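PDB 4NZS: beta-ketothiolase BktB from Ralstonia eutropha, which catalyses the condensation of acetyl-CoA with propionyl-CoA to beta-ketovaleryl-CoA and of two acetyl-CoA molecules to acetoacetyl-CoA, supporting polyhydroxyalkanoate production. Local coordinates for residues L154-P157 with F158-I161; I176-A179 with Q180-A184. All blocks are in the same frame, centred on the assembly; numbering follows the deposited sequence.

In the fold
In thiolases a long excursion from the core, the loop domain, reaches across the active-site side of the enzyme; here the chain makes it between strands 116-124 and 257-267. Contact 1 comes first along the chain: residues 154-161 turn back on themselves between helix 149-153 and helix 163-173, at the protein surface and beside a second subunit. Contact 2 follows in series, where residues 176-184 lead out of the next connection into helix 178-197, which packs on helix 327-336. The two neither nest nor cross, and their nearest atoms are about 15 Å apart. The first turns the chain about an Asx turn; the second opens a helix with a serine N-cap.

Contact 1: residues L154-P157 with F158-I161; sequences LHDP and FHRI
An Asx turn at Asp156, Pro157 and Phe158 lies within the loop that reverses the chain between helix 149-153 and helix 163-173. Its central atom is Asp156 OD2, which accepts two backbone hydrogen bonds. One comes from Phe158 N at 2.7 Å, reaching the oxygen from above, 57° out of the carboxylate plane. The other, from His159 N to Asp156 OD2 at 2.6 Å, is almost straight (170° at the hydrogen) and arrives close to the line of the C-O bond. With CG of Asp156 anti to the backbone N (chi1 -176°), the carboxylate swings forward beside the main chain, where the two successive N-H groups lie. Held from two directions, the buried carboxylate has little freedom to rotate, and the paired N-H groups would be expected to stabilise its negative charge.

This loop belongs to the thiolase loop domain, and at its start Leu154 brings its side chain to about 7 Å from that of Cys95, by similarity the residue that carries the acyl group. Two residues further on, the mouth of the turn is closed by Asp156 N, which donates to Ile161 O at 2.6 Å. The same carbonyl also receives a CA-H...O contact from His155 CA at 3.2 Å. The imidazole of His155 brings its edge to the returning arm of the loop, CD2 lying 3.7 Å from Arg160 O, while ND1 is hydrogen-bonded to Leu151 O.

At the outer bend Pro157 CG sits over one face of the Phe158 ring, 4.4 Å from CE2. That ring crosses the Asp156 carboxylate at a slant, and Pro157 and Phe158 also pack on Tyr71 and Asn79 of the second subunit, respectively.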
ATOM      1  N   LEU A 154      14.145   2.442  15.570  1.00 40.11           N
ATOM      2  CA  LEU A 154      15.242   3.279  16.030  1.00 40.40           C
ATOM      3  C   LEU A 154      14.816   4.523  16.830  1.00 40.97           C
ATOM      4  O   LEU A 154      15.567   5.479  16.904  1.00 45.23           O
ATOM      5  CB  LEU A 154      16.034   3.799  14.817  1.00 41.86           C
ATOM      6  CG  LEU A 154      16.631   2.730  13.944  1.00 40.33           C
ATOM      7  CD1 LEU A 154      17.265   3.401  12.730  1.00 38.47           C
ATOM      8  CD2 LEU A 154      17.591   1.885  14.755  1.00 38.75           C
ATOM      9  N   HIS A 155      13.639   4.505  17.428  1.00 41.36           N
ATOM     10  CA  HIS A 155      13.027   5.697  17.932  1.00 37.40           C
ATOM     11  C   HIS A 155      12.421   5.365  19.282  1.00 39.02           C
ATOM     12  O   HIS A 155      11.566   4.485  19.403  1.00 40.15           O
ATOM     13  CB  HIS A 155      11.914   6.148  16.976  1.00 35.58           C
ATOM     14  CG  HIS A 155      12.319   7.220  16.021  1.00 35.82           C
ATOM     15  ND1 HIS A 155      13.014   6.965  14.864  1.00 37.54           N
ATOM     16  CD2 HIS A 155      12.091   8.552  16.039  1.00 37.38           C
ATOM     17  CE1 HIS A 155      13.229   8.102  14.228  1.00 40.18           C
ATOM     18  NE2 HIS A 155      12.666   9.077  14.912  1.00 36.24           N
ATOM     19  N   ASP A 156      12.824   6.125  20.286  1.00 44.56           N
ATOM     20  CA  ASP A 156      12.314   5.945  21.606  1.00 42.22           C
ATOM     21  C   ASP A 156      10.817   5.993  21.596  1.00 41.83           C
ATOM     22  O   ASP A 156      10.211   6.850  20.987  1.00 35.74           O
ATOM     23  CB  ASP A 156      12.807   7.015  22.566  1.00 46.13           C
ATOM     24  CG  ASP A 156      12.325   6.761  23.983  1.00 44.86           C
ATOM     25  OD1 ASP A 156      12.904   5.869  24.653  1.00 44.94           O
ATOM     26  OD2 ASP A 156      11.333   7.411  24.391  1.00 46.46           O
ATOM     27  N   PRO A 157      10.210   5.044  22.274  1.00 45.20           N
ATOM     28  CA  PRO A 157       8.763   4.916  22.239  1.00 48.47           C
ATOM     29  C   PRO A 157       8.027   5.774  23.265  1.00 52.82           C
ATOM     30  O   PRO A 157       6.786   5.749  23.270  1.00 54.03           O
ATOM     31  CB  PRO A 157       8.546   3.428  22.525  1.00 45.33           C
ATOM     32  CG  PRO A 157       9.668   3.138  23.450  1.00 47.59           C
ATOM     33  CD  PRO A 157      10.849   3.919  22.952  1.00 40.22           C
ATOM     34  N   PHE A 158       8.755   6.509  24.119  1.00 55.40           N
ATOM     35  CA  PHE A 158       8.134   7.558  24.962  1.00 52.48           C
ATOM     36  C   PHE A 158       8.299   8.931  24.340  1.00 57.60           C
ATOM     37  O   PHE A 158       7.328   9.630  24.093  1.00 60.26           O
ATOM     38  CB  PHE A 158       8.731   7.551  26.358  1.00 49.69           C
ATOM     39  CG  PHE A 158       8.791   6.186  26.944  1.00 50.08           C
ATOM     40  CD1 PHE A 158       7.611   5.494  27.220  1.00 49.23           C
ATOM     41  CD2 PHE A 158      10.007   5.544  27.138  1.00 44.75           C
ATOM     42  CE1 PHE A 158       7.647   4.194  27.714  1.00 48.29           C
ATOM     43  CE2 PHE A 158      10.036   4.269  27.649  1.00 45.51           C
ATOM     44  CZ  PHE A 158       8.853   3.585  27.935  1.00 43.38           C
ATOM     45  N   HIS A 159       9.529   9.297  24.032  1.00 60.34           N
ATOM     46  CA  HIS A 159       9.811  10.652  23.613  1.00 63.07           C
ATOM     47  C   HIS A 159       9.931  10.793  22.127  1.00 66.71           C
ATOM     48  O   HIS A 159      10.336  11.848  21.647  1.00 67.63           O
ATOM     49  CB  HIS A 159      11.073  11.094  24.312  1.00 61.28           C
ATOM     50  CG  HIS A 159      10.982  10.941  25.793  1.00 59.97           C
ATOM     51  ND1 HIS A 159      10.116  11.693  26.558  1.00 61.02           N
ATOM     52  CD2 HIS A 159      11.579  10.075  26.640  1.00 56.16           C
ATOM     53  CE1 HIS A 159      10.213  11.322  27.821  1.00 58.52           C
ATOM     54  NE2 HIS A 159      11.097  10.347  27.897  1.00 59.95           N
ATOM     55  N   ARG A 160       9.555   9.735  21.406  1.00 61.08           N
ATOM     56  CA  ARG A 160       9.475   9.734  19.952  1.00 60.41           C
ATOM     57  C   ARG A 160      10.723  10.365  19.292  1.00 60.02           C
ATOM     58  O   ARG A 160      10.607  11.104  18.318  1.00 61.83           O
ATOM     59  CB  ARG A 160       8.138  10.354  19.497  1.00 59.77           C
ATOM     60  CG  ARG A 160       7.722  11.537  20.345  1.00 68.97           C
ATOM     61  CD  ARG A 160       6.469  12.311  19.931  1.00 75.12           C
ATOM     62  NE  ARG A 160       6.656  13.770  20.128  1.00 80.91           N
ATOM     63  CZ  ARG A 160       6.969  14.396  21.281  1.00 84.43           C
ATOM     64  NH1 ARG A 160       7.153  13.732  22.430  1.00 89.38           N
ATOM     65  NH2 ARG A 160       7.112  15.723  21.288  1.00 82.80           N
ATOM     66  N   ILE A 161      11.910  10.038  19.822  1.00 57.56           N
ATOM     67  CA  ILE A 161      13.210  10.521  19.286  1.00 54.30           C
ATOM     68  C   ILE A 161      14.145   9.385  18.952  1.00 50.51           C
ATOM     69  O   ILE A 161      14.054   8.303  19.503  1.00 46.90           O
ATOM     70  CB  ILE A 161      14.012  11.482  20.227  1.00 64.23           C
ATOM     71  CG1 ILE A 161      14.070  10.972  21.672  1.00 66.60           C
ATOM     72  CG2 ILE A 161      13.476  12.917  20.190  1.00 63.87           C
ATOM     73  CD1 ILE A 161      15.393  10.335  22.030  1.00 67.24           C
TER

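Contact 2: residues I176-A179 with Q180-A184; sequences ISRA and QQDEA
Ile176 and Ser177 run in extended conformation into the first turn of helix 178-197, where the chain coils so that Arg178 and Gln181 bring their CA atoms to 5.1 Å. Ser177 occupies the N-cap. The regular helical pattern is clear from Asp182 N, which bonds to Arg178 O at 2.8 Å. Weaker is the link from Gln181 N to Ser177 O at 3.3 Å. The cap itself is a long, weak bond from Gln180 N to Ser177 OG, 3.4 Å; a chi1 of 66° tucks the hydroxyl between the backbone N and carbonyl carbon, turned to the opening N-H groups of the helix.

Ahead of the cap, Ile176 lies against the side of this first turn. Its CG2 methyl touches Gln180 CB at 3.5 Å and also meets Gln181 CG, the two side chains of Ile176 and Gln181 crossing at about a right angle. Gln181 stretches back beyond its CG until NE2 donates to Ile176 O at 3.2 Å, coming from above the carbonyl plane, although that oxygen lies in the plane of the glutamine amide. The same NE2 is hydrogen-bonded to Thr247 OG1, so the buried amide ties the helix start to a neighbouring loop. Meanwhile, Ile176, Gln180 and Gln181 all pack on helix 327-336.

Arg178 and Asp182 form a salt bridge. A bend at chi2 (79°) carries NE along the flank of the helix, where the carboxylate of Asp182, one turn on, comes back to meet it. Asp182 OD1 approaches the guanidinium at its edge, near its plane, with the carboxylate turned 52° from it. Asn252 ND2 is a second donor to OD1, whereas the contact of Arg178 NE with Asp182 OD1, 3.0 Å, is a weak, bent hydrogen bond.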
ATOM      1  N   ILE A 176      32.052  13.290  26.068  1.00 77.26           N
ATOM      2  CA  ILE A 176      32.800  12.652  24.997  1.00 67.42           C
ATOM      3  C   ILE A 176      32.669  13.550  23.789  1.00 65.31           C
ATOM      4  O   ILE A 176      31.602  13.695  23.217  1.00 68.21           O
ATOM      5  CB  ILE A 176      32.262  11.251  24.672  1.00 67.46           C
ATOM      6  CG1 ILE A 176      32.576  10.285  25.811  1.00 65.20           C
ATOM      7  CG2 ILE A 176      32.845  10.734  23.369  1.00 65.17           C
ATOM      8  CD1 ILE A 176      31.482  10.184  26.841  1.00 63.68           C
ATOM      9  N   SER A 177      33.774  14.169  23.421  1.00 60.81           N
ATOM     10  CA  SER A 177      33.787  15.138  22.351  1.00 57.25           C
ATOM     11  C   SER A 177      33.693  14.488  21.003  1.00 54.24           C
ATOM     12  O   SER A 177      34.148  13.375  20.821  1.00 47.27           O
ATOM     13  CB  SER A 177      35.083  15.916  22.395  1.00 54.15           C
ATOM     14  OG  SER A 177      36.148  15.049  22.100  1.00 51.20           O
ATOM     15  N   ARG A 178      33.145  15.210  20.038  1.00 53.47           N
ATOM     16  CA  ARG A 178      33.280  14.762  18.657  1.00 54.47           C
ATOM     17  C   ARG A 178      34.593  14.006  18.406  1.00 55.86           C
ATOM     18  O   ARG A 178      34.552  12.897  17.880  1.00 58.87           O
ATOM     19  CB  ARG A 178      33.148  15.946  17.713  1.00 51.85           C
ATOM     20  CG  ARG A 178      33.453  15.646  16.255  1.00 50.67           C
ATOM     21  CD  ARG A 178      32.307  14.964  15.542  1.00 50.44           C
ATOM     22  NE  ARG A 178      32.428  15.090  14.090  1.00 43.10           N
ATOM     23  CZ  ARG A 178      31.994  16.138  13.413  1.00 44.50           C
ATOM     24  NH1 ARG A 178      31.415  17.152  14.062  1.00 45.96           N
ATOM     25  NH2 ARG A 178      32.146  16.180  12.090  1.00 44.70           N
ATOM     26  N   ALA A 179      35.735  14.572  18.799  1.00 52.46           N
ATOM     27  CA  ALA A 179      37.033  14.000  18.391  1.00 55.45           C
ATOM     28  C   ALA A 179      37.336  12.627  19.007  1.00 52.94           C
ATOM     29  O   ALA A 179      38.055  11.833  18.408  1.00 46.76           O
ATOM     30  CB  ALA A 179      38.185  14.961  18.652  1.00 55.40           C
ATOM     31  N   GLN A 180      36.799  12.354  20.189  1.00 52.63           N
ATOM     32  CA  GLN A 180      36.805  10.990  20.695  1.00 56.61           C
ATOM     33  C   GLN A 180      36.067  10.088  19.681  1.00 56.38           C
ATOM     34  O   GLN A 180      36.592   9.078  19.216  1.00 58.23           O
ATOM     35  CB  GLN A 180      36.123  10.902  22.075  1.00 65.71           C
ATOM     36  CG  GLN A 180      37.048  10.985  23.292  1.00 69.41           C
ATOM     37  CD  GLN A 180      37.104   9.702  24.126  1.00 75.11           C
ATOM     38  OE1 GLN A 180      36.866   9.740  25.335  1.00 79.24           O
ATOM     39  NE2 GLN A 180      37.430   8.564  23.488  1.00 80.17           N
ATOM     40  N   GLN A 181      34.865  10.504  19.313  1.00 53.88           N
ATOM     41  CA  GLN A 181      33.971   9.684  18.519  1.00 50.66           C
ATOM     42  C   GLN A 181      34.536   9.467  17.123  1.00 52.46           C
ATOM     43  O   GLN A 181      34.572   8.329  16.650  1.00 52.65           O
ATOM     44  CB  GLN A 181      32.582  10.308  18.441  1.00 52.65           C
ATOM     45  CG  GLN A 181      31.952  10.648  19.793  1.00 56.50           C
ATOM     46  CD  GLN A 181      30.701  11.480  19.636  1.00 60.51           C
ATOM     47  OE1 GLN A 181      29.878  11.229  18.753  1.00 61.61           O
ATOM     48  NE2 GLN A 181      30.554  12.484  20.481  1.00 63.59           N
ATOM     49  N   ASP A 182      35.017  10.521  16.469  1.00 51.23           N
ATOM     50  CA  ASP A 182      35.487  10.366  15.099  1.00 52.10           C
ATOM     51  C   ASP A 182      36.654   9.378  15.054  1.00 60.17           C
ATOM     52  O   ASP A 182      36.726   8.511  14.170  1.00 60.15           O
ATOM     53  CB  ASP A 182      35.883  11.701  14.486  1.00 55.41           C
ATOM     54  CG  ASP A 182      34.716  12.440  13.885  1.00 57.75           C
ATOM     55  OD1 ASP A 182      33.607  12.376  14.438  1.00 64.45           O
ATOM     56  OD2 ASP A 182      34.905  13.099  12.847  1.00 65.29           O
ATOM     57  N   GLU A 183      37.553   9.481  16.028  1.00 58.49           N
ATOM     58  CA  GLU A 183      38.722   8.647  16.006  1.00 60.88           C
ATOM     59  C   GLU A 183      38.442   7.219  16.509  1.00 61.95           C
ATOM     60  O   GLU A 183      38.938   6.242  15.925  1.00 56.09           O
ATOM     61  CB  GLU A 183      39.827   9.351  16.751  1.00 64.07           C
ATOM     62  CG  GLU A 183      40.218  10.614  16.001  1.00 68.32           C
ATOM     63  CD  GLU A 183      41.440  11.310  16.559  1.00 66.90           C
ATOM     64  OE1 GLU A 183      42.125  12.007  15.784  1.00 68.29           O
ATOM     65  OE2 GLU A 183      41.703  11.178  17.765  1.00 67.08           O
ATOM     66  N   ALA A 184      37.615   7.090  17.547  1.00 57.16           N
ATOM     67  CA  ALA A 184      37.080   5.777  17.926  1.00 57.07           C
ATOM     68  C   ALA A 184      36.552   5.064  16.681  1.00 57.54           C
ATOM     69  O   ALA A 184      36.676   3.841  16.565  1.00 62.85           O
ATOM     70  CB  ALA A 184      35.977   5.906  18.977  1.00 54.42           C
TER